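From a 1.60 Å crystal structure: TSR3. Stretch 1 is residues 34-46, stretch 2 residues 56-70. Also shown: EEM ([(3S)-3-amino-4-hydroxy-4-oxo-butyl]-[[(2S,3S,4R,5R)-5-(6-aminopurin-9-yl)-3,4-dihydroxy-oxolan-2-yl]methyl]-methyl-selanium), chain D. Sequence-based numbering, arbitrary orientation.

Stretch 1, residues 34-46: SIKALPSGSIILD
Stretch 2, residues 56-70: SDRVIAESRGLSLID

The two stretches of TSR3 pack as neighbouring parallel strands, residues 43-45 beside 66-70, whose N-to-C directions diverge by 28° and whose axes approach to 4.6 Å. Ile 43 pairs with Leu 66 (CA to CA 5.0 Å) and Ile 44 with Ser 67 (CA to CA 4.5 Å). The ladder is staggered as parallel pairing requires: Ile 43 N donates to Gly 65 O at 3.3 Å, Ser 67 N to Ile 43 O at 2.7 Å with a nearly straight angle of 172°, and Leu 45 N to Ser 67 O at 3.1 Å. Ile 44 CA also lies 3.3 Å from Ser 67 O, a CA-H...O contact. All three strand residues of stretch 1 are extended, with phi/psi of -68/128, -116/128 and -68/136.

Before the strand, Ile 35 to Ala 37 have helical backbone angles, Leu 38 is extended, and Pro 39 to Ser 42 form a type II turn with Gly 41 at 80/3. In stretch 2, a helix ending at Ser 63 leads through Arg 64 (-115/-29) to Gly 65, where phi becomes 111° and psi -180°. A CB on Gly 65 would be jammed against the preceding carbonyl oxygen.

Ile 43 (chi1 m, chi2 m) is the largest bump of the contact, giving up 116 Å² to stretch 2. It fits between helix and strand: its CG1 lies 3.7 Å from Ile 60 CG2, its CD1 4.0 Å from Asp 57 CB, near the start of the helix, and its CG2 3.7 Å from Leu 66 CD1. Leu 66 (t, p) lies on the same sheet face as Ile 43, and its CD1 is also 4.2 Å from Leu 45 CD2. Farther along, Leu 45 CD1 meets Leu 68 CD2 at 3.6 Å, with Leu 45 in m, t and Leu 68 in m, p.

The opposite face carries Ile 44 (t, t) and Ser 67 (m), with Ile 44 CG1 3.9 Å from Ser 67 CB. The small Ser 67 is nevertheless well covered: its backbone pairs with stretch 1, and the hollow above its side chain is filled by the turn and the residue before it, with Pro 39 CD 3.4 Å and Leu 38 CB 3.9 Å from Ser 67 OG. That hydroxyl donates to Ser 42 OG at 2.8 Å, and Ser 42 OG (chi1 p) in turn donates to Pro 39 O at 2.6 Å, a relay joining strand to turn. Beyond it, Ile 35 CD1 packs 3.9 Å from Ile 69 CD1, which is 4.3 Å from Ile 44 CD1; Ile 35 and Ile 69 are both m, t.

At the exposed margin, Arg 64 reaches the turn. Its CB lies 3.7 Å from Ser 42 CA, and its NH1 donates to Gly 41 O at 2.9 Å, the oxygen lying at the guanidinium edge. An ideal CB on Gly 41 would sit only 3.0 Å from Arg 64 NH1.

At the far end, water 1 bridges the strands, donating to Leu 45 O (2.6 Å from its oxygen) and accepting from Ile 69 N (2.8 Å), while EEM O3' donates to Ile 69 O at 2.7 Å.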

# COMPACT_ATOMS: atom_id res chain seq x y z
N SER A 34 1.31 12.18 14.29
CA SER A 34 1.60 10.97 15.06
C SER A 34 0.75 9.80 14.60
O SER A 34 -0.26 9.99 13.91
CB SER A 34 1.39 11.22 16.55
OG SER A 34 0.01 11.38 16.83
N ILE A 35 1.14 8.59 14.99
CA ILE A 35 0.35 7.41 14.69
C ILE A 35 -0.99 7.49 15.41
O ILE A 35 -2.02 7.06 14.89
CB ILE A 35 1.11 6.11 15.07
CG1 ILE A 35 2.22 5.84 14.06
CG2 ILE A 35 0.17 4.92 15.11
CD1 ILE A 35 3.17 4.74 14.47
N LYS A 36 -0.98 8.08 16.60
CA LYS A 36 -2.19 8.27 17.38
C LYS A 36 -3.19 9.18 16.68
O LYS A 36 -4.40 9.09 16.90
CB LYS A 36 -1.86 8.83 18.77
N ALA A 37 -2.69 10.06 15.81
CA ALA A 37 -3.53 11.02 15.11
C ALA A 37 -4.20 10.40 13.88
O ALA A 37 -5.14 10.99 13.32
CB ALA A 37 -2.71 12.24 14.71
N LEU A 38 -3.72 9.25 13.44
CA LEU A 38 -4.38 8.51 12.36
C LEU A 38 -5.77 8.10 12.85
O LEU A 38 -5.95 7.81 14.03
CB LEU A 38 -3.56 7.29 11.94
CG LEU A 38 -2.22 7.53 11.23
CD1 LEU A 38 -1.42 6.24 11.17
CD2 LEU A 38 -2.43 8.09 9.82
N PRO A 39 -6.76 8.10 11.95
CA PRO A 39 -8.14 7.82 12.38
C PRO A 39 -8.36 6.39 12.88
O PRO A 39 -8.05 5.43 12.18
CB PRO A 39 -8.97 8.08 11.11
CG PRO A 39 -7.99 7.98 9.98
CD PRO A 39 -6.69 8.48 10.53
N SER A 40 -8.91 6.25 14.08
CA SER A 40 -9.25 4.93 14.62
C SER A 40 -10.34 4.27 13.78
O SER A 40 -11.26 4.94 13.31
CB SER A 40 -9.69 5.03 16.08
OG SER A 40 -8.60 5.34 16.93
N GLY A 41 -10.24 2.96 13.59
CA GLY A 41 -11.26 2.24 12.86
C GLY A 41 -11.12 2.37 11.36
O GLY A 41 -11.95 1.86 10.61
N SER A 42 -10.07 3.05 10.92
CA SER A 42 -9.78 3.15 9.49
C SER A 42 -9.08 1.87 9.02
O SER A 42 -8.56 1.11 9.83
CB SER A 42 -8.90 4.36 9.19
OG SER A 42 -7.65 4.30 9.88
N ILE A 43 -9.09 1.65 7.71
CA ILE A 43 -8.18 0.69 7.11
C ILE A 43 -6.76 1.24 7.23
O ILE A 43 -6.51 2.38 6.84
CB ILE A 43 -8.49 0.45 5.61
CG1 ILE A 43 -9.92 -0.06 5.41
CG2 ILE A 43 -7.48 -0.53 5.00
CD1 ILE A 43 -10.15 -1.45 5.99
N ILE A 44 -5.84 0.45 7.76
CA ILE A 44 -4.43 0.83 7.65
C ILE A 44 -3.70 -0.20 6.80
O ILE A 44 -3.81 -1.41 7.02
CB ILE A 44 -3.74 1.00 9.04
CG1 ILE A 44 -2.41 1.74 8.86
CG2 ILE A 44 -3.50 -0.34 9.76
CD1 ILE A 44 -1.73 2.13 10.17
N LEU A 45 -2.99 0.29 5.79
CA LEU A 45 -2.15 -0.59 5.01
C LEU A 45 -1.00 -1.02 5.91
O LEU A 45 -0.44 -0.22 6.66
CB LEU A 45 -1.64 0.10 3.75
CG LEU A 45 -2.72 0.50 2.73
CD1 LEU A 45 -2.08 0.99 1.44
CD2 LEU A 45 -3.67 -0.66 2.45
N ASP A 46 -0.68 -2.31 5.85
CA ASP A 46 0.33 -2.88 6.72
C ASP A 46 0.90 -4.10 6.02
O ASP A 46 0.25 -5.14 5.96
CB ASP A 46 -0.27 -3.24 8.08
CG ASP A 46 0.77 -3.75 9.07
OD1 ASP A 46 1.87 -4.20 8.66
OD2 ASP A 46 0.48 -3.71 10.28
N SER A 56 -14.57 -5.28 -0.50
CA SER A 56 -15.58 -4.96 0.50
C SER A 56 -15.04 -4.05 1.61
O SER A 56 -15.82 -3.48 2.37
CB SER A 56 -16.17 -6.23 1.11
OG SER A 56 -15.16 -7.10 1.58
N ASP A 57 -13.72 -3.90 1.69
CA ASP A 57 -13.12 -2.93 2.62
C ASP A 57 -13.43 -1.48 2.23
O ASP A 57 -13.18 -0.56 3.01
CB ASP A 57 -11.60 -3.13 2.70
CG ASP A 57 -11.22 -4.46 3.35
OD1 ASP A 57 -11.95 -4.92 4.25
OD2 ASP A 57 -10.19 -5.05 2.96
N ARG A 58 -13.95 -1.29 1.02
CA ARG A 58 -14.40 0.03 0.56
C ARG A 58 -15.30 0.74 1.58
O ARG A 58 -15.18 1.94 1.81
CB ARG A 58 -15.14 -0.08 -0.77
CG ARG A 58 -15.70 1.23 -1.28
CD ARG A 58 -16.61 1.01 -2.49
NE ARG A 58 -17.20 2.26 -2.97
CZ ARG A 58 -16.76 2.94 -4.02
NH1 ARG A 58 -15.72 2.49 -4.72
NH2 ARG A 58 -17.36 4.06 -4.38
N VAL A 59 -16.22 -0.02 2.18
CA VAL A 59 -17.20 0.56 3.09
C VAL A 59 -16.52 1.24 4.29
O VAL A 59 -16.95 2.31 4.73
CB VAL A 59 -18.22 -0.50 3.58
CG1 VAL A 59 -17.52 -1.67 4.26
CG2 VAL A 59 -19.25 0.12 4.51
N ILE A 60 -15.44 0.63 4.78
CA ILE A 60 -14.67 1.17 5.89
C ILE A 60 -13.85 2.39 5.47
O ILE A 60 -13.79 3.39 6.18
CB ILE A 60 -13.73 0.10 6.49
CG1 ILE A 60 -14.55 -1.07 7.03
CG2 ILE A 60 -12.86 0.70 7.59
CD1 ILE A 60 -15.48 -0.70 8.15
N ALA A 61 -13.21 2.29 4.30
CA ALA A 61 -12.44 3.41 3.76
C ALA A 61 -13.30 4.65 3.55
O ALA A 61 -12.85 5.77 3.78
CB ALA A 61 -11.78 3.00 2.45
N GLU A 62 -14.54 4.45 3.10
CA GLU A 62 -15.47 5.56 2.91
C GLU A 62 -15.89 6.22 4.21
O GLU A 62 -16.06 7.44 4.27
CB GLU A 62 -16.73 5.09 2.18
CG GLU A 62 -16.52 4.64 0.76
CD GLU A 62 -17.80 4.12 0.15
OE1 GLU A 62 -18.53 3.38 0.84
OE2 GLU A 62 -18.08 4.46 -1.02
N SER A 63 -16.07 5.42 5.25
CA SER A 63 -16.67 5.90 6.49
C SER A 63 -15.64 6.31 7.55
O SER A 63 -15.89 7.22 8.34
CB SER A 63 -17.62 4.84 7.07
OG SER A 63 -16.96 3.59 7.19
N ARG A 64 -14.49 5.65 7.56
CA ARG A 64 -13.45 5.94 8.55
C ARG A 64 -12.19 6.50 7.90
O ARG A 64 -11.45 7.26 8.53
CB ARG A 64 -13.10 4.69 9.37
CG ARG A 64 -14.14 4.25 10.40
CD ARG A 64 -15.02 3.14 9.84
NE ARG A 64 -15.96 2.60 10.83
CZ ARG A 64 -15.68 1.58 11.64
NH1 ARG A 64 -14.48 1.01 11.62
NH2 ARG A 64 -16.60 1.14 12.49
N GLY A 65 -11.93 6.12 6.66
CA GLY A 65 -10.75 6.60 5.95
C GLY A 65 -9.71 5.52 5.69
O GLY A 65 -9.89 4.36 6.07
N LEU A 66 -8.61 5.91 5.05
CA LEU A 66 -7.50 5.01 4.75
C LEU A 66 -6.21 5.57 5.32
O LEU A 66 -5.82 6.69 5.01
CB LEU A 66 -7.36 4.80 3.23
CG LEU A 66 -6.22 3.90 2.75
CD1 LEU A 66 -6.45 2.46 3.16
CD2 LEU A 66 -6.02 4.01 1.24
N SER A 67 -5.54 4.78 6.16
CA SER A 67 -4.33 5.23 6.84
C SER A 67 -3.10 4.50 6.32
O SER A 67 -3.18 3.35 5.89
CB SER A 67 -4.45 5.04 8.35
OG SER A 67 -5.52 5.80 8.89
N LEU A 68 -1.95 5.17 6.37
CA LEU A 68 -0.67 4.55 6.04
C LEU A 68 0.44 5.14 6.89
O LEU A 68 0.39 6.30 7.30
CB LEU A 68 -0.31 4.74 4.56
CG LEU A 68 -1.12 4.12 3.42
CD1 LEU A 68 -2.32 4.98 3.06
CD2 LEU A 68 -0.20 3.93 2.21
N ILE A 69 1.46 4.33 7.13
CA ILE A 69 2.70 4.82 7.70
C ILE A 69 3.75 4.85 6.60
O ILE A 69 4.01 3.84 5.96
CB ILE A 69 3.19 3.96 8.88
CG1 ILE A 69 2.20 4.03 10.05
CG2 ILE A 69 4.57 4.41 9.34
CD1 ILE A 69 2.42 2.96 11.11
N ASP A 70 4.34 6.02 6.36
CA ASP A 70 5.42 6.14 5.40
C ASP A 70 6.76 6.14 6.12
O ASP A 70 7.03 7.01 6.95
CB ASP A 70 5.27 7.41 4.55
CG ASP A 70 6.41 7.60 3.57
OD1 ASP A 70 6.36 7.02 2.47
OD2 ASP A 70 7.37 8.34 3.90
C2 EEM D . 0.66 -3.08 2.32
N3 EEM D . 1.13 -1.87 2.31
C4 EEM D . 2.12 -1.54 1.50
C1' EEM D . 2.53 0.92 1.87
C2' EEM D . 2.90 0.79 3.36
C3' EEM D . 4.23 1.19 3.37
C4' EEM D . 4.42 2.15 2.45
C5' EEM D . 5.71 2.07 1.71
O EEM D . 7.27 5.73 -1.60
C EEM D . 8.35 5.93 -1.13
OXT EEM D . 8.87 7.03 -1.22
CA EEM D . 9.08 4.84 -0.38
N EEM D . 10.41 5.29 -0.11
CB EEM D . 8.28 4.59 0.89
CG EEM D . 8.63 3.31 1.61
SE EEM D . 7.16 2.76 2.82
CE EEM D . 7.72 1.27 3.92
O4' EEM D . 3.32 1.76 1.35
O3' EEM D . 4.72 1.49 4.73
O2' EEM D . 2.10 1.82 3.97
N9 EEM D . 2.81 -0.41 1.27
C8 EEM D . 3.69 -0.71 0.34
N7 EEM D . 3.62 -1.97 -0.02
C5 EEM D . 2.63 -2.54 0.69
N1 EEM D . 1.11 -4.06 1.57
C6 EEM D . 2.09 -3.85 0.74
N6 EEM D . 2.60 -4.89 -0.06
O HOH W 1 1.44 1.56 6.52